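Local coordinates for protein putative Acetyltransferase from the GNAT family (Novosphingobium aromaticivorans DSM 12444, PDB 3EC4) that probably acts as an acyltransferase of the GNAT family, transferring acyl groups other than aminoacyl ones to an acceptor that is not known, at residues M87-P92 and L211-R216; W129-F134 and E149-A154; R177-V182 and R206-L211. All blocks are in the same frame, centred on the assembly; numbering follows the deposited sequence. Where two conformers were deposited one is given.

Contact 1. Residues M87-P92 and L211-R216; sequences MIADGP and LGFRAR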
loop_
_atom_site.group_PDB
_atom_site.type_symbol
_atom_site.label_atom_id
_atom_site.label_comp_id
_atom_site.label_asym_id
_atom_site.label_seq_id
_atom_site.Cartn_x
_atom_site.Cartn_y
_atom_site.Cartn_z
HETATM N N MSE A 87 -6.457 -8.619 -3.824
HETATM C CA MSE A 87 -7.835 -8.467 -4.332
HETATM C C MSE A 87 -7.925 -7.405 -5.417
HETATM O O MSE A 87 -7.151 -6.471 -5.420
HETATM C CB MSE A 87 -8.816 -8.130 -3.186
HETATM C CG MSE A 87 -8.674 -9.076 -2.045
HETATM SE SE MSE A 87 -9.930 -8.837 -0.635
HETATM C CE MSE A 87 -11.499 -9.635 -1.451
ATOM N N ILE A 88 -8.854 -7.594 -6.346
ATOM C CA ILE A 88 -9.016 -6.728 -7.497
ATOM C C ILE A 88 -10.461 -6.318 -7.634
ATOM O O ILE A 88 -11.363 -7.125 -7.423
ATOM C CB ILE A 88 -8.438 -7.421 -8.784
ATOM C CG1 ILE A 88 -8.276 -6.448 -9.955
ATOM C CG2 ILE A 88 -9.252 -8.617 -9.194
ATOM C CD1 ILE A 88 -7.445 -7.085 -11.137
ATOM N N ALA A 89 -10.681 -5.068 -8.020
ATOM C CA ALA A 89 -12.035 -4.593 -8.276
ATOM C C ALA A 89 -12.189 -4.296 -9.766
ATOM O O ALA A 89 -12.120 -3.141 -10.169
ATOM C CB ALA A 89 -12.373 -3.348 -7.417
ATOM N N ASP A 90 -12.396 -5.338 -10.575
ATOM C CA ASP A 90 -12.440 -5.140 -12.027
ATOM C C ASP A 90 -13.843 -5.128 -12.599
ATOM O O ASP A 90 -14.013 -5.111 -13.840
ATOM C CB ASP A 90 -11.569 -6.142 -12.775
ATOM C CG ASP A 90 -11.880 -7.600 -12.430
ATOM O OD1 ASP A 90 -12.769 -7.889 -11.597
ATOM O OD2 ASP A 90 -11.162 -8.457 -12.974
ATOM N N GLY A 91 -14.841 -5.080 -11.726
ATOM C CA GLY A 91 -16.241 -4.856 -12.137
ATOM C C GLY A 91 -16.608 -3.392 -12.033
ATOM O O GLY A 91 -15.830 -2.577 -11.589
ATOM N N PRO A 92 -17.818 -3.025 -12.440
ATOM C CA PRO A 92 -18.172 -1.589 -12.465
ATOM C C PRO A 92 -18.316 -0.947 -11.039
ATOM O O PRO A 92 -18.834 -1.568 -10.153
ATOM C CB PRO A 92 -19.525 -1.599 -13.193
ATOM C CG PRO A 92 -20.086 -2.932 -12.897
ATOM C CD PRO A 92 -18.938 -3.885 -12.850
ATOM N N LEU A 211 -17.419 -4.206 -1.315
ATOM C CA LEU A 211 -17.075 -2.992 -2.058
ATOM C C LEU A 211 -16.614 -3.329 -3.473
ATOM O O LEU A 211 -16.086 -2.469 -4.173
ATOM C CB LEU A 211 -15.968 -2.232 -1.322
ATOM C CG LEU A 211 -16.422 -1.549 -0.022
ATOM C CD1 LEU A 211 -15.112 -1.089 0.694
ATOM C CD2 LEU A 211 -17.345 -0.427 -0.329
ATOM N N GLY A 212 -16.810 -4.571 -3.912
ATOM C CA GLY A 212 -16.536 -4.891 -5.326
ATOM C C GLY A 212 -15.224 -5.592 -5.595
ATOM O O GLY A 212 -14.880 -5.860 -6.757
ATOM N N PHE A 213 -14.454 -5.863 -4.534
ATOM C CA PHE A 213 -13.153 -6.551 -4.705
ATOM C C PHE A 213 -13.342 -8.054 -4.656
ATOM O O PHE A 213 -14.132 -8.569 -3.883
ATOM C CB PHE A 213 -12.139 -6.181 -3.660
ATOM C CG PHE A 213 -11.655 -4.771 -3.767
ATOM C CD1 PHE A 213 -12.407 -3.726 -3.270
ATOM C CD2 PHE A 213 -10.448 -4.483 -4.409
ATOM C CE1 PHE A 213 -11.946 -2.424 -3.375
ATOM C CE2 PHE A 213 -9.968 -3.183 -4.486
ATOM C CZ PHE A 213 -10.712 -2.168 -3.979
ATOM N N ARG A 214 -12.609 -8.760 -5.494
ATOM C CA ARG A 214 -12.631 -10.216 -5.471
ATOM C C ARG A 214 -11.208 -10.687 -5.256
ATOM O O ARG A 214 -10.259 -9.974 -5.631
ATOM C CB ARG A 214 -13.203 -10.778 -6.787
ATOM C CG ARG A 214 -12.320 -10.602 -8.054
ATOM C CD ARG A 214 -13.099 -10.968 -9.346
ATOM N NE ARG A 214 -12.311 -10.658 -10.547
ATOM C CZ ARG A 214 -11.227 -11.330 -10.924
ATOM N NH1 ARG A 214 -10.822 -12.382 -10.257
ATOM N NH2 ARG A 214 -10.544 -10.951 -11.989
ATOM N N ALA A 215 -11.071 -11.878 -4.657
ATOM C CA ALA A 215 -9.794 -12.508 -4.438
ATOM C C ALA A 215 -9.128 -12.769 -5.757
ATOM O O ALA A 215 -9.726 -13.354 -6.664
ATOM C CB ALA A 215 -9.966 -13.828 -3.663
ATOM N N ARG A 216 -7.895 -12.323 -5.885
ATOM C CA ARG A 216 -7.123 -12.602 -7.066
ATOM C C ARG A 216 -6.127 -13.739 -6.787
ATOM O O ARG A 216 -6.161 -14.762 -7.462
ATOM C CB ARG A 216 -6.386 -11.370 -7.556
ATOM C CG ARG A 216 -5.872 -11.587 -8.956
ATOM C CD ARG A 216 -4.836 -10.628 -9.379
ATOM N NE ARG A 216 -4.015 -11.276 -10.387
ATOM C CZ ARG A 216 -2.731 -11.624 -10.264
ATOM N NH1 ARG A 216 -1.992 -11.360 -9.180
ATOM N NH2 ARG A 216 -2.172 -12.224 -11.299
HETATM O O HOH W 1 -13.981 -7.630 -8.833
HETATM O O HOH W 2 -15.668 -4.710 -8.930
#
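The end of strand 76-88 pairs antiparallel with the start of strand 214-226: M87 and A215 form a non-hydrogen-bonded pair, and I88 and R214 the hydrogen-bonded pair, with I88 N to R214 O at 2.9 Å and R214 N to I88 O at 2.8 Å. Past I88 the strand ends, but A89 stays close and sets its CB over the centre of the F213 ring, 3.7 Å from the centroid, as a CH-pi contact. Selenomethionine M87 meets the same residue nearer its backbone, its CB 3.9 Å from F213 CB. An alanine in place of F213 would strip away this ring and probably loosen the packing of A89 and of I183 in helix 174-188. On the I88 face, R214 runs extended from CG to NE alongside I88, whose CG2 lies over the centre of the guanidinium, 3.8 Å from CZ. D90 comes across it and is gripped side-on, R214 NE to D90 OD1 at 3.0 Å and NH2 to OD2 at 2.8 Å, both on syn lone pairs, their planes 33° apart. One water joins G91 N to G212 O. The exposed two-point grip probably restrains the rotation of both groups and ties the loop after I88 to the strand pair.

Contact 2. Residues W129-F134 and E149-A154; sequences WRYGQF and ERMRPA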
loop_
_atom_site.group_PDB
_atom_site.type_symbol
_atom_site.label_atom_id
_atom_site.label_comp_id
_atom_site.label_asym_id
_atom_site.label_seq_id
_atom_site.Cartn_x
_atom_site.Cartn_y
_atom_site.Cartn_z
ATOM N N TRP A 129 2.200 10.501 1.831
ATOM C CA TRP A 129 1.008 11.225 1.375
ATOM C C TRP A 129 1.151 11.691 -0.052
ATOM O O TRP A 129 0.151 12.053 -0.679
ATOM C CB TRP A 129 0.713 12.426 2.268
ATOM C CG TRP A 129 1.759 13.552 2.204
ATOM C CD1 TRP A 129 2.949 13.626 2.895
ATOM C CD2 TRP A 129 1.688 14.734 1.417
ATOM N NE1 TRP A 129 3.591 14.780 2.596
ATOM C CE2 TRP A 129 2.842 15.486 1.690
ATOM C CE3 TRP A 129 0.731 15.255 0.533
ATOM C CZ2 TRP A 129 3.090 16.719 1.083
ATOM C CZ3 TRP A 129 0.976 16.479 -0.073
ATOM C CH2 TRP A 129 2.146 17.197 0.205
ATOM N N ARG A 130 2.388 11.784 -0.560
ATOM C CA ARG A 130 2.577 12.201 -1.951
ATOM C C ARG A 130 2.421 11.066 -2.959
ATOM O O ARG A 130 2.543 11.328 -4.158
ATOM C CB ARG A 130 3.946 12.848 -2.187
ATOM C CG ARG A 130 4.341 13.953 -1.240
ATOM C CD ARG A 130 5.593 14.649 -1.728
ATOM N NE ARG A 130 5.789 15.911 -1.012
ATOM C CZ ARG A 130 6.491 16.039 0.114
ATOM N NH1 ARG A 130 7.089 14.989 0.674
ATOM N NH2 ARG A 130 6.602 17.233 0.688
ATOM N N TYR A 131 2.149 9.842 -2.490
ATOM C CA TYR A 131 2.140 8.648 -3.364
ATOM C C TYR A 131 0.991 8.759 -4.352
ATOM O O TYR A 131 1.077 8.279 -5.473
ATOM C CB TYR A 131 1.997 7.382 -2.533
ATOM C CG TYR A 131 2.893 6.225 -2.860
ATOM C CD1 TYR A 131 3.095 5.806 -4.172
ATOM C CD2 TYR A 131 3.516 5.525 -1.842
ATOM C CE1 TYR A 131 3.912 4.695 -4.436
ATOM C CE2 TYR A 131 4.300 4.435 -2.086
ATOM C CZ TYR A 131 4.512 4.029 -3.380
ATOM O OH TYR A 131 5.305 2.925 -3.621
ATOM N N GLY A 132 -0.088 9.410 -3.918
ATOM C CA GLY A 132 -1.263 9.653 -4.748
ATOM C C GLY A 132 -2.332 10.398 -3.967
ATOM O O GLY A 132 -2.043 11.039 -2.951
ATOM N N GLN A 133 -3.571 10.302 -4.440
ATOM C CA GLN A 133 -4.679 11.041 -3.831
ATOM C C GLN A 133 -5.066 10.421 -2.512
ATOM O O GLN A 133 -5.270 9.214 -2.422
ATOM C CB GLN A 133 -5.900 11.019 -4.731
ATOM C CG GLN A 133 -7.068 11.880 -4.216
ATOM C CD GLN A 133 -6.756 13.347 -4.212
ATOM O OE1 GLN A 133 -6.307 13.882 -5.222
ATOM N NE2 GLN A 133 -6.970 14.012 -3.073
ATOM N N PHE A 134 -5.268 11.280 -1.519
ATOM C CA PHE A 134 -5.842 10.932 -0.239
ATOM C C PHE A 134 -7.131 11.670 0.043
ATOM O O PHE A 134 -7.319 12.828 -0.373
ATOM C CB PHE A 134 -4.806 11.195 0.872
ATOM C CG PHE A 134 -3.873 10.034 1.090
ATOM C CD1 PHE A 134 -2.816 9.818 0.219
ATOM C CD2 PHE A 134 -4.076 9.147 2.124
ATOM C CE1 PHE A 134 -1.979 8.711 0.385
ATOM C CE2 PHE A 134 -3.237 8.041 2.294
ATOM C CZ PHE A 134 -2.189 7.842 1.439
ATOM N N GLU A 149 -4.196 6.327 -2.289
ATOM C CA GLU A 149 -3.624 5.562 -3.380
ATOM C C GLU A 149 -2.159 5.284 -3.144
ATOM O O GLU A 149 -1.452 6.126 -2.589
ATOM C CB GLU A 149 -3.746 6.344 -4.674
ATOM C CG GLU A 149 -5.162 6.785 -4.982
ATOM C CD GLU A 149 -5.263 7.648 -6.196
ATOM O OE1 GLU A 149 -4.362 8.473 -6.430
ATOM O OE2 GLU A 149 -6.289 7.532 -6.913
ATOM N N ARG A 150 -1.690 4.137 -3.621
ATOM C CA ARG A 150 -0.273 3.809 -3.507
ATOM C C ARG A 150 0.322 3.264 -4.806
ATOM O O ARG A 150 0.473 4.038 -5.761
ATOM C CB ARG A 150 -0.048 2.934 -2.274
ATOM C CG ARG A 150 1.365 2.856 -1.776
ATOM C CD ARG A 150 1.467 2.132 -0.455
ATOM N NE ARG A 150 1.173 0.725 -0.557
ATOM C CZ ARG A 150 1.176 -0.118 0.479
ATOM N NH1 ARG A 150 1.465 0.274 1.725
ATOM N NH2 ARG A 150 0.873 -1.369 0.286
HETATM N N MSE A 151 0.694 1.981 -4.869
HETATM C CA MSE A 151 1.478 1.482 -6.004
HETATM C C MSE A 151 0.668 1.398 -7.299
HETATM O O MSE A 151 -0.570 1.218 -7.303
HETATM C CB MSE A 151 2.100 0.107 -5.710
HETATM C CG MSE A 151 2.936 0.097 -4.491
HETATM SE SE MSE A 151 3.909 -1.558 -4.288
HETATM C CE MSE A 151 3.747 -1.683 -2.337
ATOM N N ARG A 152 1.383 1.535 -8.405
ATOM C CA ARG A 152 0.786 1.452 -9.728
ATOM C C ARG A 152 1.643 0.539 -10.596
ATOM O O ARG A 152 2.520 1.008 -11.279
ATOM C CB ARG A 152 0.684 2.837 -10.351
ATOM C CG ARG A 152 -0.319 3.727 -9.606
ATOM C CD ARG A 152 -0.235 5.158 -10.034
ATOM N NE ARG A 152 -1.166 5.948 -9.260
ATOM C CZ ARG A 152 -2.442 6.122 -9.554
ATOM N NH1 ARG A 152 -2.939 5.671 -10.693
ATOM N NH2 ARG A 152 -3.213 6.822 -8.720
ATOM N N PRO A 153 1.403 -0.789 -10.513
ATOM C CA PRO A 153 2.209 -1.792 -11.208
ATOM C C PRO A 153 2.165 -1.756 -12.752
ATOM O O PRO A 153 3.044 -2.298 -13.403
ATOM C CB PRO A 153 1.677 -3.113 -10.643
ATOM C CG PRO A 153 1.103 -2.744 -9.280
ATOM C CD PRO A 153 0.425 -1.416 -9.606
ATOM N N ALA A 154 1.107 -1.161 -13.287
ATOM C CA ALA A 154 0.940 -0.856 -14.688
ATOM C C ALA A 154 0.009 0.361 -14.820
ATOM O O ALA A 154 -0.722 0.694 -13.871
ATOM C CB ALA A 154 0.373 -2.068 -15.453
HETATM O O HOH W 3 -0.661 6.460 -6.535
#
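R150 crosses Y131 obliquely, laying its CG over one face of the ring, 3.5 Å from the centroid, in a CH-pi contact. The methylene is offset toward the ring's rim, with R150 CG 3.3 Å from Y131 CE2. Further out the chain bends at chi3 (68°), so the guanidinium is tilted 49° to the ring instead of stacking on it, and its NE pairs with E159. M151 CG approaches the phenol end, while Y37 meets the Y131 ring edge-to-face. E149, with CG anti to its carbonyl carbon and the rest of the chain extended, reaches the backbone beside G132: Q133 N donates to E149 OE1 at 2.8 Å, nearly straight at 167°, from above the carboxylate plane. E149 OE1 also meets R152 NH2 at 3.0 Å in a salt bridge, and OE2 pairs with R189, so this buried carboxylate is probably ionised. A water donates to Y131 O and R150 O and accepts from R152 NE, bridging the two segments. A weak bond from E149 N to Q133 O lies at the open end of the hairpin of strands 134-139 and 142-149, which the arrangement closes within the antiparallel meander of the GNAT fold.

Contact 3. Residues R177-V182 and R206-L211; sequences RLIRKV and RLYESL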
loop_
_atom_site.group_PDB
_atom_site.type_symbol
_atom_site.label_atom_id
_atom_site.label_comp_id
_atom_site.label_asym_id
_atom_site.label_seq_id
_atom_site.Cartn_x
_atom_site.Cartn_y
_atom_site.Cartn_z
ATOM N N ARG A 177 -16.814 4.147 3.193
ATOM C CA ARG A 177 -17.065 5.363 2.433
ATOM C C ARG A 177 -15.801 5.949 1.800
ATOM O O ARG A 177 -15.821 6.373 0.653
ATOM C CB ARG A 177 -17.786 6.388 3.278
ATOM C CG ARG A 177 -19.218 5.986 3.617
ATOM C CD ARG A 177 -19.714 6.801 4.758
ATOM N NE ARG A 177 -19.728 8.218 4.415
ATOM C CZ ARG A 177 -19.842 9.189 5.308
ATOM N NH1 ARG A 177 -20.016 8.921 6.603
ATOM N NH2 ARG A 177 -19.804 10.436 4.900
ATOM N N LEU A 178 -14.687 5.910 2.520
ATOM C CA LEU A 178 -13.397 6.372 1.986
ATOM C C LEU A 178 -12.874 5.488 0.842
ATOM O O LEU A 178 -12.391 6.009 -0.178
ATOM C CB LEU A 178 -12.378 6.449 3.121
ATOM C CG LEU A 178 -12.643 7.687 4.020
ATOM C CD1 LEU A 178 -12.032 7.599 5.406
ATOM C CD2 LEU A 178 -12.126 8.985 3.289
ATOM N N ILE A 179 -12.949 4.169 1.010
ATOM C CA ILE A 179 -12.602 3.268 -0.094
ATOM C C ILE A 179 -13.455 3.579 -1.344
ATOM O O ILE A 179 -12.940 3.646 -2.460
ATOM C CB ILE A 179 -12.703 1.784 0.328
ATOM C CG1 ILE A 179 -11.636 1.472 1.385
ATOM C CG2 ILE A 179 -12.540 0.866 -0.935
ATOM C CD1 ILE A 179 -11.874 0.251 2.279
ATOM N N ARG A 180 -14.754 3.748 -1.168
ATOM C CA ARG A 180 -15.623 4.133 -2.292
ATOM C C ARG A 180 -15.101 5.365 -3.017
ATOM O O ARG A 180 -15.105 5.408 -4.239
ATOM C CB ARG A 180 -17.043 4.430 -1.832
ATOM C CG ARG A 180 -17.883 3.197 -1.406
ATOM C CD ARG A 180 -19.213 3.679 -0.914
ATOM N NE ARG A 180 -20.209 2.681 -0.523
ATOM C CZ ARG A 180 -20.969 2.012 -1.388
ATOM N NH1 ARG A 180 -20.822 2.184 -2.683
ATOM N NH2 ARG A 180 -21.883 1.154 -0.949
ATOM N N LYS A 181 -14.706 6.380 -2.272
ATOM C CA LYS A 181 -14.231 7.615 -2.886
ATOM C C LYS A 181 -12.942 7.381 -3.660
ATOM O O LYS A 181 -12.775 7.809 -4.796
ATOM C CB LYS A 181 -14.021 8.680 -1.834
ATOM C CG LYS A 181 -13.686 10.040 -2.433
ATOM C CD LYS A 181 -14.818 10.660 -3.221
ATOM C CE LYS A 181 -14.412 12.045 -3.688
ATOM N NZ LYS A 181 -15.429 12.661 -4.497
ATOM N N VAL A 182 -12.002 6.693 -3.046
ATOM C CA VAL A 182 -10.747 6.399 -3.743
ATOM C C VAL A 182 -10.971 5.629 -5.092
ATOM O O VAL A 182 -10.386 5.982 -6.134
ATOM C CB VAL A 182 -9.768 5.604 -2.802
ATOM C CG1 VAL A 182 -8.544 5.072 -3.672
ATOM C CG2 VAL A 182 -9.258 6.468 -1.645
ATOM N N ARG A 206 -14.222 -9.488 3.947
ATOM C CA ARG A 206 -15.657 -9.350 3.739
ATOM C C ARG A 206 -16.041 -7.934 3.386
ATOM O O ARG A 206 -16.895 -7.735 2.522
ATOM C CB ARG A 206 -16.437 -9.818 4.996
ATOM C CG ARG A 206 -16.432 -11.319 5.215
ATOM C CD ARG A 206 -17.388 -11.725 6.346
ATOM N NE ARG A 206 -17.096 -11.134 7.657
ATOM C CZ ARG A 206 -16.375 -11.718 8.626
ATOM N NH1 ARG A 206 -15.822 -12.899 8.445
ATOM N NH2 ARG A 206 -16.190 -11.091 9.782
ATOM N N LEU A 207 -15.391 -6.951 4.004
ATOM C CA LEU A 207 -15.678 -5.573 3.716
ATOM C C LEU A 207 -15.308 -5.299 2.277
ATOM O O LEU A 207 -16.108 -4.765 1.500
ATOM C CB LEU A 207 -14.920 -4.618 4.638
ATOM C CG LEU A 207 -14.815 -3.178 4.169
ATOM C CD1 LEU A 207 -16.236 -2.548 4.026
ATOM C CD2 LEU A 207 -13.934 -2.360 5.114
ATOM N N TYR A 208 -14.095 -5.708 1.913
ATOM C CA TYR A 208 -13.633 -5.494 0.532
ATOM C C TYR A 208 -14.495 -6.203 -0.489
ATOM O O TYR A 208 -14.805 -5.611 -1.520
ATOM C CB TYR A 208 -12.165 -5.871 0.383
ATOM C CG TYR A 208 -11.254 -5.141 1.324
ATOM C CD1 TYR A 208 -11.423 -3.790 1.623
ATOM C CD2 TYR A 208 -10.199 -5.819 1.924
ATOM C CE1 TYR A 208 -10.569 -3.145 2.529
ATOM C CE2 TYR A 208 -9.340 -5.173 2.795
ATOM C CZ TYR A 208 -9.526 -3.852 3.098
ATOM O OH TYR A 208 -8.638 -3.284 3.990
ATOM N N GLU A 209 -14.862 -7.459 -0.249
ATOM C CA GLU A 209 -15.856 -8.139 -1.098
ATOM C C GLU A 209 -17.138 -7.324 -1.284
ATOM O O GLU A 209 -17.685 -7.261 -2.386
ATOM C CB GLU A 209 -16.184 -9.533 -0.549
ATOM C CG GLU A 209 -15.054 -10.492 -0.754
ATOM C CD GLU A 209 -15.282 -11.810 -0.014
ATOM O OE1 GLU A 209 -16.147 -11.881 0.868
ATOM O OE2 GLU A 209 -14.589 -12.764 -0.362
ATOM N N SER A 210 -17.615 -6.682 -0.224
ATOM C CA SER A 210 -18.841 -5.890 -0.295
ATOM C C SER A 210 -18.660 -4.578 -1.064
ATOM O O SER A 210 -19.634 -3.908 -1.412
ATOM C CB SER A 210 -19.408 -5.668 1.120
ATOM O OG SER A 210 -19.547 -6.923 1.782
ATOM N N LEU A 211 -17.419 -4.206 -1.315
ATOM C CA LEU A 211 -17.075 -2.992 -2.058
ATOM C C LEU A 211 -16.614 -3.329 -3.473
ATOM O O LEU A 211 -16.086 -2.469 -4.173
ATOM C CB LEU A 211 -15.968 -2.232 -1.322
ATOM C CG LEU A 211 -16.422 -1.549 -0.022
ATOM C CD1 LEU A 211 -15.112 -1.089 0.694
ATOM C CD2 LEU A 211 -17.345 -0.427 -0.329
#
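L211 and I179 form the heart of this small contact, made by carbon atoms, between helix 174-188 and the C-terminal end of helix 202-210. L211 projects toward helix 174-188 and divides its methyls between two neighbours there: CD1 lies 3.6 Å from I179 CG2, and CD2 rests 3.8 Å from R180 CG. I179 CG2 thus meets L211 CD1, and I179 CD1, which also lies near that methyl, goes on at the end of the longer arm to Y208 CE1 at 3.6 Å. It arrives in the plane of the tyrosine ring, at the edge, so the isoleucine touches the rim of the phenol and not its face. L207 CD2 adds a looser contact to the same methyl, I179 CD1, at 4.4 Å. The backbones stay well apart, the nearest CA atoms being those of R180 and L211 at 7.3 Å.

I179 CG1 is anti to its carbonyl carbon (chi1 -66°), and CG2 anti to the backbone N, which sends the longer arm on toward Y208. L211 N bonds to Y208 O at 3.0 Å, and L211 sits within the Schellman motif that ends helix 202-210, with G212 as the C-prime residue, F213 N bonded to Y208 O and G212 N to E209 O. F213 in turn packs on I179. R180 runs extended from CG to NE past L211, and its guanidinium makes a cation-pi contact with F96.

L178 and V182 turn from this interface to strands 134-139 and 142-149, whereas Y208 packs on L195 and S197 of strand 192-198. Helix 174-188 is the connection of a beta-alpha-beta crossover from strand 157-165 to its parallel neighbour 192-198. Helix 202-210 next leads to strand 214-226, so the contact joins two successive connecting helices of the GNAT sheet.

Overall arrangement
From the N terminus, strand 76-88 delivers M87-P92, the first half of contact 1, whose partner L211-R216 comes 119 residues later. Contacts 2 and 3 both nest inside this long loop, in series. Contact 2 closes a short loop round the hairpin of strands 134-139 and 142-149; contact 3 then opens on helix 174-188 and closes on helix 202-210, spanning strand 192-198. Contacts 1 and 3 share L211 and touch through Y208 and F213, so strand pairing and helix packing meet where helix 202-210 runs into strand 214-226. Contact 2, its centre about 17 Å from that of contact 3, reaches it by packing of E149 on V182.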